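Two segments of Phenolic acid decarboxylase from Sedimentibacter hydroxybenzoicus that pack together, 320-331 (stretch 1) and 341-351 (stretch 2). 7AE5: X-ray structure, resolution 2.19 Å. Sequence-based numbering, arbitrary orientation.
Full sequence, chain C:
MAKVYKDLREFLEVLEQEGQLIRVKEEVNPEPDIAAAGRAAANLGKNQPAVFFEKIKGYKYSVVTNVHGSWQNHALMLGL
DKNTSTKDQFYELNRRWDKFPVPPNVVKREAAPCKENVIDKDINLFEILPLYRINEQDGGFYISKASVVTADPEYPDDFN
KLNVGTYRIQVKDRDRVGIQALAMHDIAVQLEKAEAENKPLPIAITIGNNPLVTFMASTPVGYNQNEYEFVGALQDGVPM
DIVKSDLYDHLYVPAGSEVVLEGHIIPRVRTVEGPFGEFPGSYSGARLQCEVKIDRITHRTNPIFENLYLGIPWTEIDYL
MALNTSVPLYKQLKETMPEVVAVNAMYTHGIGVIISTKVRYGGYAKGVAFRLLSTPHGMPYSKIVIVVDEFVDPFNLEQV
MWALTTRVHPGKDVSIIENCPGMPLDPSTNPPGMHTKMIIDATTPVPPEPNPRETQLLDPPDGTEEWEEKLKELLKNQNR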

# COMPACT_ATOMS: atom_id res chain seq x y z
N LEU C 320 2.69 22.83 -30.64
CA LEU C 320 3.54 22.15 -31.62
C LEU C 320 3.79 20.69 -31.28
O LEU C 320 4.34 19.96 -32.11
CB LEU C 320 4.89 22.86 -31.75
CG LEU C 320 5.03 24.13 -32.61
CD1 LEU C 320 4.26 23.99 -33.91
CD2 LEU C 320 4.60 25.38 -31.86
N MET C 321 3.41 20.24 -30.08
CA MET C 321 3.64 18.86 -29.66
C MET C 321 2.37 18.17 -29.19
O MET C 321 2.45 17.07 -28.63
CB MET C 321 4.70 18.80 -28.55
CG MET C 321 6.00 19.51 -28.88
SD MET C 321 6.94 19.90 -27.39
CE MET C 321 7.11 18.27 -26.67
N ALA C 322 1.20 18.77 -29.41
CA ALA C 322 -0.03 18.27 -28.79
C ALA C 322 -0.59 17.07 -29.54
O ALA C 322 -0.53 15.93 -29.05
CB ALA C 322 -1.06 19.40 -28.70
N LEU C 323 -1.15 17.30 -30.73
CA LEU C 323 -1.85 16.25 -31.45
C LEU C 323 -0.92 15.38 -32.28
O LEU C 323 -1.26 14.22 -32.57
CB LEU C 323 -2.93 16.86 -32.34
CG LEU C 323 -4.04 17.60 -31.61
CD1 LEU C 323 -5.20 17.90 -32.55
CD2 LEU C 323 -4.52 16.81 -30.40
N ASN C 324 0.25 15.89 -32.69
CA ASN C 324 1.21 15.07 -33.40
C ASN C 324 1.85 14.03 -32.48
O ASN C 324 2.47 13.08 -32.97
CB ASN C 324 2.29 15.94 -34.05
CG ASN C 324 2.76 17.06 -33.14
OD1 ASN C 324 2.01 17.54 -32.29
ND2 ASN C 324 4.00 17.49 -33.33
N THR C 325 1.73 14.21 -31.16
CA THR C 325 2.10 13.15 -30.23
C THR C 325 0.96 12.16 -30.05
O THR C 325 1.19 10.95 -29.92
CB THR C 325 2.50 13.75 -28.88
OG1 THR C 325 3.58 14.67 -29.06
CG2 THR C 325 2.92 12.67 -27.90
N SER C 326 -0.28 12.65 -30.08
CA SER C 326 -1.43 11.84 -29.71
C SER C 326 -1.87 10.91 -30.85
O SER C 326 -2.30 9.78 -30.59
CB SER C 326 -2.59 12.74 -29.29
OG SER C 326 -2.15 13.76 -28.42
N VAL C 327 -1.78 11.38 -32.10
CA VAL C 327 -2.24 10.56 -33.23
C VAL C 327 -1.43 9.27 -33.37
O VAL C 327 -2.04 8.21 -33.55
CB VAL C 327 -2.26 11.40 -34.51
CG1 VAL C 327 -2.47 10.50 -35.73
CG2 VAL C 327 -3.36 12.45 -34.44
N PRO C 328 -0.09 9.29 -33.31
CA PRO C 328 0.64 8.01 -33.39
C PRO C 328 0.29 7.04 -32.27
O PRO C 328 0.10 5.85 -32.54
CB PRO C 328 2.11 8.43 -33.34
CG PRO C 328 2.11 9.83 -33.83
CD PRO C 328 0.84 10.43 -33.30
N LEU C 329 0.18 7.52 -31.03
CA LEU C 329 -0.19 6.64 -29.93
C LEU C 329 -1.58 6.06 -30.13
O LEU C 329 -1.83 4.89 -29.84
CB LEU C 329 -0.10 7.38 -28.60
CG LEU C 329 1.30 7.74 -28.10
CD1 LEU C 329 1.22 8.65 -26.89
CD2 LEU C 329 2.08 6.47 -27.77
N TYR C 330 -2.51 6.88 -30.63
CA TYR C 330 -3.86 6.39 -30.91
C TYR C 330 -3.83 5.27 -31.95
O TYR C 330 -4.55 4.28 -31.82
CB TYR C 330 -4.74 7.55 -31.38
CG TYR C 330 -6.04 7.12 -32.03
CD1 TYR C 330 -7.12 6.70 -31.26
CD2 TYR C 330 -6.18 7.13 -33.41
CE1 TYR C 330 -8.31 6.31 -31.85
CE2 TYR C 330 -7.37 6.74 -34.01
CZ TYR C 330 -8.42 6.33 -33.23
OH TYR C 330 -9.60 5.94 -33.82
N LYS C 331 -3.00 5.42 -32.98
CA LYS C 331 -2.93 4.39 -34.02
C LYS C 331 -2.30 3.10 -33.49
O LYS C 331 -2.71 2.01 -33.89
CB LYS C 331 -2.14 4.91 -35.22
CG LYS C 331 -2.91 5.91 -36.08
CD LYS C 331 -2.11 6.28 -37.32
CE LYS C 331 -2.86 7.27 -38.19
NZ LYS C 331 -4.23 6.79 -38.55
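Stretch 2 (341-351) VAVNAMYTHGI

Stretch 2 enters as a β-strand, 341-347, and runs back across helix 323-331 nearly antiparallel: the two axes cross at 147° and approach to 6.4 Å. The register therefore descends along the helix as the strand advances, from Tyr330 opposite Val343 to Ser326 at Ala345, then Ala322 at Met346.

Val341 points its side chain away and offers backbone instead, its O lying 3.3 Å from Tyr330 CE1. Ala342 also points away, with its CA 3.9 Å from Tyr330 CD1, so the main chain of the strand's first residues in this stretch packs against the tyrosine ring. Val343 turns toward the helix and packs against two successive residues: its CG2 is 3.8 Å from Tyr330 CB and its CG1 4.2 Å from Leu329 CB. Asn344 points away again, in keeping with strand alternation.

Ala345 joins a backbone hydrogen bond to a methyl contact. Its N donates to Ser326 OG at 3.0 Å, while that same OG donates to Ala322 O at 2.8 Å, so one hydroxyl links the strand backbone to the carbonyl of Ala322, one turn back along stretch 1. The methyl CB of Ala345 packs 3.7 Å from Leu329 CD1, and the CA atoms of Ala345 and Ser326 are just 4.8 Å apart.

Met346, directed sideways, packs against Ala322 and Leu323: its CG lies 3.7 Å from Ala322 CB and its SD 3.7 Å from Leu323 CD2. Tyr347 and Thr348 make no contact, and a type I' turn from Thr348 to Ile351 redirects the chain. Within it, His349 swings its ring back to stretch 1, receiving Met321 CE over one face, 3.7 Å from CE to the ring centroid, with Thr325 OG1 at the edge, 3.6 Å from CD2. Gly350 follows with positive phi, a conformation that favours glycine; an ideal CB there would sit 3.6 Å from Thr325 CG2.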

# COMPACT_ATOMS: atom_id res chain seq x y z
N VAL C 341 -11.38 5.10 -28.57
CA VAL C 341 -12.03 6.16 -29.33
C VAL C 341 -11.07 7.30 -29.63
O VAL C 341 -11.04 7.82 -30.75
CB VAL C 341 -13.28 6.64 -28.56
CG1 VAL C 341 -13.89 7.85 -29.24
CG2 VAL C 341 -14.30 5.52 -28.47
N ALA C 342 -10.26 7.71 -28.65
CA ALA C 342 -9.34 8.82 -28.83
C ALA C 342 -8.26 8.77 -27.76
O ALA C 342 -8.47 8.23 -26.67
CB ALA C 342 -10.06 10.17 -28.79
N VAL C 343 -7.10 9.34 -28.09
CA VAL C 343 -5.98 9.46 -27.16
C VAL C 343 -5.59 10.93 -27.07
O VAL C 343 -5.30 11.56 -28.10
CB VAL C 343 -4.78 8.60 -27.60
CG1 VAL C 343 -3.58 8.86 -26.69
CG2 VAL C 343 -5.15 7.13 -27.58
N ASN C 344 -5.60 11.47 -25.86
CA ASN C 344 -5.16 12.83 -25.58
C ASN C 344 -3.83 12.73 -24.83
O ASN C 344 -3.80 12.52 -23.62
CB ASN C 344 -6.22 13.58 -24.77
CG ASN C 344 -5.73 14.93 -24.24
OD1 ASN C 344 -4.64 15.39 -24.58
ND2 ASN C 344 -6.55 15.57 -23.42
N ALA C 345 -2.73 12.87 -25.57
CA ALA C 345 -1.38 12.79 -25.02
C ALA C 345 -0.65 14.13 -25.15
O ALA C 345 0.53 14.18 -25.48
CB ALA C 345 -0.58 11.68 -25.70
N MET C 346 -1.36 15.22 -24.86
CA MET C 346 -0.89 16.57 -25.16
C MET C 346 -0.08 17.21 -24.04
O MET C 346 0.33 18.37 -24.19
CB MET C 346 -2.08 17.48 -25.48
CG MET C 346 -2.97 17.01 -26.62
SD MET C 346 -4.25 18.23 -26.98
CE MET C 346 -4.49 18.98 -25.37
N TYR C 347 0.17 16.52 -22.94
CA TYR C 347 0.63 17.16 -21.72
C TYR C 347 2.07 16.77 -21.42
O TYR C 347 2.34 15.63 -21.02
CB TYR C 347 -0.32 16.82 -20.57
CG TYR C 347 -1.75 17.16 -20.93
CD1 TYR C 347 -2.11 18.46 -21.23
CD2 TYR C 347 -2.72 16.18 -20.99
CE1 TYR C 347 -3.40 18.78 -21.58
CE2 TYR C 347 -4.03 16.49 -21.33
CZ TYR C 347 -4.36 17.79 -21.62
OH TYR C 347 -5.65 18.11 -21.97
N THR C 348 2.98 17.72 -21.61
CA THR C 348 4.41 17.54 -21.39
C THR C 348 4.94 16.34 -22.18
O THR C 348 5.47 15.38 -21.63
CB THR C 348 4.72 17.40 -19.90
OG1 THR C 348 3.86 18.27 -19.15
CG2 THR C 348 6.17 17.78 -19.62
N HIS C 349 4.77 16.44 -23.50
CA HIS C 349 5.19 15.40 -24.44
C HIS C 349 4.67 14.02 -24.03
O HIS C 349 5.39 13.02 -24.06
CB HIS C 349 6.71 15.36 -24.59
CG HIS C 349 7.18 14.92 -25.94
ND1 HIS C 349 8.51 14.91 -26.30
CD2 HIS C 349 6.49 14.48 -27.01
CE1 HIS C 349 8.61 14.47 -27.55
NE2 HIS C 349 7.40 14.20 -28.00
N GLY C 350 3.40 13.97 -23.64
CA GLY C 350 2.77 12.70 -23.37
C GLY C 350 3.07 12.09 -22.02
O GLY C 350 2.81 10.90 -21.83
N ILE C 351 3.62 12.86 -21.08
CA ILE C 351 3.75 12.33 -19.72
C ILE C 351 2.38 12.17 -19.09
O ILE C 351 2.15 11.24 -18.30
CB ILE C 351 4.68 13.23 -18.88
CG1 ILE C 351 6.10 13.17 -19.44
CG2 ILE C 351 4.69 12.79 -17.43
CD1 ILE C 351 7.04 14.19 -18.84